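Long-range contact in myosin-17 (Arabidopsis thaliana, PDB 7KFL), which is a plant class XI myosin that probably carries cargo along actin filaments, with a globular tail that binds the cargo: residues Gln245-Leu259 / Ser375-Thr387. Residues are numbered along the deposited sequence; the frame is centred on the assembly and turned at random.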
loop_
_atom_site.group_PDB
_atom_site.type_symbol
_atom_site.label_atom_id
_atom_site.label_comp_id
_atom_site.label_asym_id
_atom_site.label_seq_id
_atom_site.Cartn_x
_atom_site.Cartn_y
_atom_site.Cartn_z
ATOM N N GLN A 245 1.531 -2.155 2.902
ATOM C CA GLN A 245 1.797 -0.763 3.363
ATOM C C GLN A 245 0.609 -0.243 4.186
ATOM O O GLN A 245 0.842 0.576 5.092
ATOM C CB GLN A 245 2.097 0.155 2.174
ATOM C CG GLN A 245 3.453 -0.110 1.534
ATOM C CD GLN A 245 3.986 1.074 0.764
ATOM O OE1 GLN A 245 3.236 1.847 0.168
ATOM N NE2 GLN A 245 5.301 1.223 0.762
ATOM N N ILE A 246 -0.614 -0.695 3.888
ATOM C CA ILE A 246 -1.862 -0.261 4.587
ATOM C C ILE A 246 -1.956 -0.958 5.952
ATOM O O ILE A 246 -2.377 -0.295 6.918
ATOM C CB ILE A 246 -3.100 -0.520 3.707
ATOM C CG1 ILE A 246 -3.155 0.452 2.526
ATOM C CG2 ILE A 246 -4.382 -0.473 4.527
ATOM C CD1 ILE A 246 -3.622 1.843 2.893
ATOM N N PHE A 247 -1.606 -2.246 6.028
ATOM C CA PHE A 247 -1.603 -3.028 7.293
ATOM C C PHE A 247 -0.500 -2.485 8.212
ATOM O O PHE A 247 -0.713 -2.449 9.443
ATOM C CB PHE A 247 -1.480 -4.530 7.020
ATOM C CG PHE A 247 -2.807 -5.235 6.874
ATOM C CD1 PHE A 247 -3.704 -4.859 5.886
ATOM C CD2 PHE A 247 -3.164 -6.269 7.727
ATOM C CE1 PHE A 247 -4.925 -5.503 5.752
ATOM C CE2 PHE A 247 -4.385 -6.914 7.591
ATOM C CZ PHE A 247 -5.264 -6.529 6.605
ATOM N N SER A 248 0.625 -2.061 7.628
ATOM C CA SER A 248 1.686 -1.260 8.296
ATOM C C SER A 248 1.044 -0.069 9.023
ATOM O O SER A 248 1.292 0.088 10.231
ATOM C CB SER A 248 2.739 -0.812 7.309
ATOM O OG SER A 248 3.203 0.497 7.606
ATOM N N PHE A 249 0.230 0.717 8.313
ATOM C CA PHE A 249 -0.508 1.895 8.844
ATOM C C PHE A 249 -1.420 1.465 10.002
ATOM O O PHE A 249 -1.413 2.135 11.053
ATOM C CB PHE A 249 -1.286 2.578 7.715
ATOM C CG PHE A 249 -2.296 3.604 8.158
ATOM C CD1 PHE A 249 -1.895 4.873 8.547
ATOM C CD2 PHE A 249 -3.650 3.307 8.166
ATOM C CE1 PHE A 249 -2.827 5.820 8.945
ATOM C CE2 PHE A 249 -4.581 4.255 8.566
ATOM C CZ PHE A 249 -4.168 5.510 8.953
ATOM N N ILE A 250 -2.183 0.383 9.822
ATOM C CA ILE A 250 -3.123 -0.158 10.852
ATOM C C ILE A 250 -2.314 -0.543 12.096
ATOM O O ILE A 250 -2.703 -0.131 13.208
ATOM C CB ILE A 250 -3.941 -1.342 10.297
ATOM C CG1 ILE A 250 -5.032 -0.856 9.337
ATOM C CG2 ILE A 250 -4.522 -2.186 11.423
ATOM C CD1 ILE A 250 -5.627 -1.946 8.475
ATOM N N ASN A 251 -1.233 -1.301 11.902
ATOM C CA ASN A 251 -0.327 -1.782 12.979
ATOM C C ASN A 251 0.151 -0.593 13.819
ATOM O O ASN A 251 0.180 -0.719 15.053
ATOM C CB ASN A 251 0.878 -2.530 12.409
ATOM C CG ASN A 251 1.827 -2.987 13.493
ATOM O OD1 ASN A 251 1.504 -3.886 14.265
ATOM N ND2 ASN A 251 2.990 -2.363 13.565
ATOM N N VAL A 252 0.519 0.503 13.151
ATOM C CA VAL A 252 1.072 1.749 13.761
ATOM C C VAL A 252 -0.017 2.417 14.606
ATOM O O VAL A 252 0.248 2.698 15.784
ATOM C CB VAL A 252 1.611 2.693 12.667
ATOM C CG1 VAL A 252 1.833 4.112 13.172
ATOM C CG2 VAL A 252 2.885 2.141 12.050
ATOM N N GLN A 253 -1.191 2.660 14.019
ATOM C CA GLN A 253 -2.313 3.404 14.657
ATOM C C GLN A 253 -2.752 2.693 15.944
ATOM O O GLN A 253 -2.949 3.388 16.960
ATOM C CB GLN A 253 -3.478 3.544 13.675
ATOM C CG GLN A 253 -3.178 4.474 12.509
ATOM C CD GLN A 253 -2.895 5.879 12.976
ATOM O OE1 GLN A 253 -3.631 6.446 13.780
ATOM N NE2 GLN A 253 -1.814 6.456 12.477
ATOM N N LEU A 254 -2.886 1.363 15.901
ATOM C CA LEU A 254 -3.391 0.539 17.031
ATOM C C LEU A 254 -2.307 0.386 18.101
ATOM O O LEU A 254 -2.637 0.546 19.293
ATOM C CB LEU A 254 -3.841 -0.830 16.510
ATOM C CG LEU A 254 -5.056 -0.817 15.583
ATOM C CD1 LEU A 254 -5.375 -2.225 15.098
ATOM C CD2 LEU A 254 -6.267 -0.199 16.268
ATOM N N PHE A 255 -1.070 0.074 17.703
ATOM C CA PHE A 255 0.058 -0.154 18.643
ATOM C C PHE A 255 0.427 1.155 19.352
ATOM O O PHE A 255 0.764 1.100 20.545
ATOM C CB PHE A 255 1.281 -0.738 17.937
ATOM C CG PHE A 255 2.424 -1.024 18.876
ATOM C CD1 PHE A 255 2.430 -2.170 19.654
ATOM C CD2 PHE A 255 3.471 -0.127 19.014
ATOM C CE1 PHE A 255 3.474 -2.425 20.529
ATOM C CE2 PHE A 255 4.516 -0.387 19.886
ATOM C CZ PHE A 255 4.513 -1.533 20.644
ATOM N N ASN A 256 0.387 2.285 18.643
ATOM C CA ASN A 256 0.746 3.614 19.207
ATOM C C ASN A 256 -0.274 4.016 20.281
ATOM O O ASN A 256 0.139 4.669 21.253
ATOM C CB ASN A 256 0.883 4.686 18.124
ATOM C CG ASN A 256 2.169 4.574 17.332
ATOM O OD1 ASN A 256 3.068 3.812 17.686
ATOM N ND2 ASN A 256 2.269 5.334 16.256
ATOM N N SER A 257 -1.546 3.630 20.126
ATOM C CA SER A 257 -2.647 3.973 21.067
ATOM C C SER A 257 -2.468 3.209 22.388
ATOM O O SER A 257 -2.868 3.751 23.442
ATOM C CB SER A 257 -4.006 3.731 20.449
ATOM O OG SER A 257 -4.248 2.348 20.246
ATOM N N LEU A 258 -1.873 2.010 22.345
ATOM C CA LEU A 258 -1.521 1.222 23.561
ATOM C C LEU A 258 -0.459 1.978 24.370
ATOM O O LEU A 258 -0.548 1.952 25.613
ATOM C CB LEU A 258 -1.005 -0.168 23.167
ATOM C CG LEU A 258 -2.010 -1.104 22.494
ATOM C CD1 LEU A 258 -1.484 -2.531 22.489
ATOM C CD2 LEU A 258 -3.372 -1.050 23.170
ATOM N N LEU A 259 0.500 2.615 23.689
ATOM C CA LEU A 259 1.655 3.309 24.323
ATOM C C LEU A 259 1.226 4.668 24.892
ATOM O O LEU A 259 1.801 5.062 25.923
ATOM C CB LEU A 259 2.772 3.500 23.292
ATOM C CG LEU A 259 3.353 2.231 22.668
ATOM C CD1 LEU A 259 4.465 2.592 21.696
ATOM C CD2 LEU A 259 3.870 1.269 23.727
ATOM N N SER A 375 13.381 1.674 19.810
ATOM C CA SER A 375 12.017 1.822 19.241
ATOM C C SER A 375 11.024 2.099 20.375
ATOM O O SER A 375 11.066 1.374 21.389
ATOM C CB SER A 375 11.621 0.600 18.451
ATOM O OG SER A 375 12.506 0.391 17.363
ATOM N N PHE A 376 10.188 3.129 20.221
ATOM C CA PHE A 376 9.008 3.393 21.084
ATOM C C PHE A 376 7.769 3.466 20.185
ATOM O O PHE A 376 7.207 2.394 19.884
ATOM C CB PHE A 376 9.241 4.627 21.962
ATOM C CG PHE A 376 8.188 4.834 23.022
ATOM C CD1 PHE A 376 7.953 3.859 23.980
ATOM C CD2 PHE A 376 7.434 5.998 23.068
ATOM C CE1 PHE A 376 6.987 4.043 24.957
ATOM C CE2 PHE A 376 6.466 6.181 24.045
ATOM C CZ PHE A 376 6.246 5.203 24.989
ATOM N N LEU A 377 7.374 4.666 19.746
ATOM C CA LEU A 377 6.277 4.856 18.762
ATOM C C LEU A 377 6.712 4.261 17.419
ATOM O O LEU A 377 7.917 4.301 17.117
ATOM C CB LEU A 377 5.948 6.347 18.630
ATOM C CG LEU A 377 5.360 7.006 19.876
ATOM C CD1 LEU A 377 5.114 8.486 19.640
ATOM C CD2 LEU A 377 4.072 6.326 20.306
ATOM N N LEU A 378 5.762 3.707 16.663
ATOM C CA LEU A 378 5.995 3.139 15.309
ATOM C C LEU A 378 5.664 4.198 14.254
ATOM O O LEU A 378 4.908 5.146 14.560
ATOM C CB LEU A 378 5.131 1.888 15.119
ATOM C CG LEU A 378 5.360 0.756 16.119
ATOM C CD1 LEU A 378 4.409 -0.397 15.848
ATOM C CD2 LEU A 378 6.797 0.266 16.078
ATOM N N ASP A 379 6.227 4.033 13.056
ATOM C CA ASP A 379 5.911 4.851 11.858
ATOM C C ASP A 379 5.546 3.895 10.720
ATOM O O ASP A 379 6.199 2.838 10.606
ATOM C CB ASP A 379 7.077 5.768 11.487
ATOM C CG ASP A 379 6.641 7.104 10.912
ATOM O OD1 ASP A 379 5.491 7.189 10.428
ATOM O OD2 ASP A 379 7.454 8.052 10.955
ATOM N N ASP A 380 4.533 4.252 9.929
ATOM C CA ASP A 380 4.051 3.444 8.776
ATOM C C ASP A 380 5.067 3.544 7.633
ATOM O O ASP A 380 5.989 4.379 7.724
ATOM C CB ASP A 380 2.653 3.885 8.325
ATOM C CG ASP A 380 2.546 5.349 7.926
ATOM O OD1 ASP A 380 3.513 5.877 7.333
ATOM O OD2 ASP A 380 1.494 5.953 8.214
ATOM N N ASP A 381 4.883 2.723 6.597
ATOM C CA ASP A 381 5.697 2.727 5.354
ATOM C C ASP A 381 4.971 3.575 4.304
ATOM O O ASP A 381 3.982 3.080 3.729
ATOM C CB ASP A 381 5.946 1.298 4.865
ATOM C CG ASP A 381 6.924 1.198 3.710
ATOM O OD1 ASP A 381 7.572 2.220 3.399
ATOM O OD2 ASP A 381 7.033 0.095 3.131
ATOM N N SER A 382 5.433 4.811 4.083
ATOM C CA SER A 382 4.888 5.750 3.067
ATOM C C SER A 382 5.853 5.845 1.878
ATOM O O SER A 382 5.649 6.727 1.023
ATOM C CB SER A 382 4.605 7.107 3.667
ATOM O OG SER A 382 5.787 7.893 3.741
ATOM N N SER A 383 6.852 4.957 1.825
ATOM C CA SER A 383 7.847 4.852 0.726
ATOM C C SER A 383 7.202 4.193 -0.499
ATOM O O SER A 383 6.139 3.573 -0.340
ATOM C CB SER A 383 9.061 4.077 1.174
ATOM O OG SER A 383 8.797 2.680 1.173
ATOM N N ILE A 384 7.825 4.335 -1.673
ATOM C CA ILE A 384 7.523 3.527 -2.893
ATOM C C ILE A 384 8.283 2.210 -2.747
ATOM O O ILE A 384 9.513 2.201 -2.767
ATOM C CB ILE A 384 7.878 4.300 -4.184
ATOM C CG1 ILE A 384 6.731 5.209 -4.642
ATOM C CG2 ILE A 384 8.292 3.356 -5.305
ATOM C CD1 ILE A 384 6.200 6.150 -3.582
ATOM N N PRO A 385 7.588 1.067 -2.545
ATOM C CA PRO A 385 8.257 -0.198 -2.242
ATOM C C PRO A 385 8.605 -1.069 -3.459
ATOM O O PRO A 385 8.756 -2.266 -3.285
ATOM C CB PRO A 385 7.184 -0.875 -1.379
ATOM C CG PRO A 385 5.891 -0.485 -2.061
ATOM C CD PRO A 385 6.122 0.933 -2.543
ATOM N N PHE A 386 8.748 -0.465 -4.645
ATOM C CA PHE A 386 8.993 -1.182 -5.925
ATOM C C PHE A 386 9.774 -0.303 -6.905
ATOM O O PHE A 386 9.645 0.937 -6.852
ATOM C CB PHE A 386 7.668 -1.605 -6.566
ATOM C CG PHE A 386 6.743 -0.464 -6.906
ATOM C CD1 PHE A 386 6.852 0.206 -8.115
ATOM C CD2 PHE A 386 5.767 -0.054 -6.013
ATOM C CE1 PHE A 386 6.003 1.260 -8.421
ATOM C CE2 PHE A 386 4.917 0.996 -6.320
ATOM C CZ PHE A 386 5.037 1.652 -7.524
ATOM N N THR A 387 10.543 -0.953 -7.783
ATOM C CA THR A 387 11.202 -0.358 -8.976
ATOM C C THR A 387 10.555 -0.954 -10.232
ATOM O O THR A 387 9.926 -2.025 -10.118
ATOM C CB THR A 387 12.718 -0.591 -8.936
ATOM O OG1 THR A 387 12.954 -1.997 -8.857
ATOM C CG2 THR A 387 13.385 0.103 -7.768
#
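An extended C-terminal segment, 375-387, runs antiparallel along one side of helix 236-260 in the DIL region of this cargo-binding domain, held by three polar helix side chains with apolar packing between and beyond them. The N256 amide pairs with both the N and the O of L378: OD1 accepts from L378 N through an in-plane lone pair (2.9 Å, 173°), while ND2 gives an equally straight bond to L378 O, which lies in the plane of the amide. A leucine in its place would probably leave both backbone groups of L378 without these mates and the segment less firmly held at that point. Two turns back, S248 OG accepts from D381 N at 3.0 Å. Q245, extended beyond CG (chi2 -157°), reaches farther along the segment, where its NE2 bonds S383 O at 2.7 Å from above the carbonyl plane and D381 OD2 more weakly. D381 OD1 in turn takes both S383 N, in an Asx turn, and S383 OG, fixing the carboxylate beside the glutamine. Among these grips, L378 is directed toward the helix; its CD1 packs 3.3 Å from F255 CD2, and its CB lies against V252 CG2. At the far end L259 CD1 sits over the centre of the F376 ring, 4.3 Å above its plane. Neighbouring helices pack around the contact: helix 150-186 supplies R171 to Q245 OE1, H301 of helix 300-309 meets L378 and the F255 ring, and Q334 of helix 332-341 bonds F376 O, so the segment bridges several helices before helix 388-393 begins.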